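Filamentation induced by cAMP protein Fic (Desulfovibrio alaskensis, PDB 4RGL) belongs to the Fic/DOC family and joins a mostly helical Fic domain to a C-terminal domain of the helix-turn-helix clan. Local coordinates at residues D148-P151 against K152-D156. Sequence-based numbering, arbitrary orientation.
Sequences DRVP and KLMAD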
loop_
_atom_site.group_PDB
_atom_site.type_symbol
_atom_site.label_atom_id
_atom_site.label_comp_id
_atom_site.label_asym_id
_atom_site.label_seq_id
_atom_site.Cartn_x
_atom_site.Cartn_y
_atom_site.Cartn_z
ATOM N N ASP A 148 18.519 27.275 8.276
ATOM C CA ASP A 148 17.797 28.470 8.728
ATOM C C ASP A 148 16.737 28.924 7.686
ATOM O O ASP A 148 15.827 29.689 8.030
ATOM C CB ASP A 148 18.775 29.626 9.044
ATOM C CG ASP A 148 19.752 29.975 7.923
ATOM O OD1 ASP A 148 19.459 29.644 6.750
ATOM O OD2 ASP A 148 20.772 30.644 8.211
ATOM N N ARG A 149 16.827 28.411 6.434
ATOM C CA ARG A 149 15.848 28.745 5.380
ATOM C C ARG A 149 14.642 27.819 5.452
ATOM O O ARG A 149 13.556 28.179 4.984
ATOM C CB ARG A 149 16.495 28.649 3.980
ATOM C CG ARG A 149 17.806 29.419 3.832
ATOM C CD ARG A 149 17.599 30.911 3.660
ATOM N NE ARG A 149 18.876 31.616 3.521
ATOM C CZ ARG A 149 19.515 31.775 2.363
ATOM N NH1 ARG A 149 18.999 31.286 1.238
ATOM N NH2 ARG A 149 20.675 32.417 2.321
ATOM N N VAL A 150 14.844 26.593 6.002
ATOM C CA VAL A 150 13.833 25.527 6.024
ATOM C C VAL A 150 12.489 26.017 6.680
ATOM O O VAL A 150 11.431 25.842 6.080
ATOM C CB VAL A 150 14.368 24.255 6.740
ATOM C CG1 VAL A 150 13.270 23.207 6.894
ATOM C CG2 VAL A 150 15.569 23.678 6.002
ATOM N N PRO A 151 12.510 26.603 7.916
ATOM C CA PRO A 151 11.238 26.979 8.565
ATOM C C PRO A 151 10.307 27.786 7.638
ATOM O O PRO A 151 9.125 27.454 7.527
ATOM C CB PRO A 151 11.692 27.819 9.756
ATOM C CG PRO A 151 13.021 27.280 10.102
ATOM C CD PRO A 151 13.666 26.858 8.806
ATOM N N LYS A 152 10.847 28.842 6.969
ATOM C CA LYS A 152 10.066 29.701 6.057
ATOM C C LYS A 152 9.631 28.912 4.804
ATOM O O LYS A 152 8.467 28.990 4.402
ATOM C CB LYS A 152 10.891 30.950 5.652
ATOM C CG LYS A 152 10.172 31.894 4.668
ATOM C CD LYS A 152 9.025 32.671 5.334
ATOM C CE LYS A 152 8.278 33.545 4.350
ATOM N NZ LYS A 152 9.164 34.561 3.722
ATOM N N LEU A 153 10.571 28.151 4.193
ATOM C CA LEU A 153 10.278 27.336 3.003
ATOM C C LEU A 153 9.127 26.362 3.275
ATOM O O LEU A 153 8.219 26.223 2.447
ATOM C CB LEU A 153 11.538 26.553 2.567
ATOM C CG LEU A 153 12.656 27.371 1.931
ATOM C CD1 LEU A 153 13.947 26.595 1.908
ATOM C CD2 LEU A 153 12.282 27.815 0.537
HETATM N N MSE A 154 9.151 25.712 4.451
HETATM C CA MSE A 154 8.136 24.747 4.842
HETATM C C MSE A 154 6.838 25.438 5.217
HETATM O O MSE A 154 5.765 24.951 4.861
HETATM C CB MSE A 154 8.637 23.880 6.001
HETATM C CG MSE A 154 9.557 22.777 5.539
HETATM SE SE MSE A 154 8.623 21.587 4.341
HETATM C CE MSE A 154 9.924 21.173 3.284
ATOM N N ALA A 155 6.927 26.605 5.888
ATOM C CA ALA A 155 5.746 27.386 6.239
ATOM C C ALA A 155 4.999 27.812 4.990
ATOM O O ALA A 155 3.780 27.626 4.905
ATOM C CB ALA A 155 6.147 28.606 7.051
ATOM N N ASP A 156 5.743 28.322 3.974
ATOM C CA ASP A 156 5.161 28.753 2.704
ATOM C C ASP A 156 4.536 27.577 1.969
ATOM O O ASP A 156 3.395 27.671 1.515
ATOM C CB ASP A 156 6.230 29.422 1.815
ATOM C CG ASP A 156 6.749 30.747 2.346
ATOM O OD1 ASP A 156 6.028 31.391 3.154
ATOM O OD2 ASP A 156 7.823 31.189 1.886
#
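The carbonyl oxygens of Arg149, Val150 and Pro151 accept hydrogen bonds from the backbone N-H groups of Leu153, Met154 and Ala155, three successive i to i+4 bonds near the N-terminal end of alpha-helix 150-163 in the Fic domain. Leu153 N lies 3.1 Å from Arg149 O, with an N-H...O angle of 170°. Met154 N approaches Val150 O to 2.8 Å. The third bond, Ala155 N to Pro151 O at 2.9 Å, is less straight (151° at the hydrogen). Pro151 has no N-H to give, which is easily accommodated near the N-terminal end of a helix, where backbone nitrogens have no preceding turn to bond to; its carbonyl still serves the next turn.

On the side of the helix facing the protein interior, Val150 and Met154, modelled as selenomethionine, extend alongside each other, and Val150 CG1 rests 4.0 Å from Met154 CG. Val150 sets CG1 anti to its backbone N (chi1 174°), on the flank where Met154 follows one turn later. Both are buried: Pro184 touches each of them, Arg128 adds to the surroundings of Val150, and Tyr127, Phe179 and Ile182 to those of Met154, so the pair seats this end of the helix against the end of helix 168-182, Pro184 just after it, and the loop carrying Tyr127 and Arg128. Leu153, partly exposed, also touches Ile182.

Arg149 is exposed and contributes mainly its root, while its guanidinium leads away from the helix; NE makes a long salt bridge of 3.8 Å with Asp148 OD1. Leu153 lays its branch along the Arg149 peptide, CD1 coming within 3.9 Å of Arg149 CB and CG lying 3.3 Å from Arg149 O.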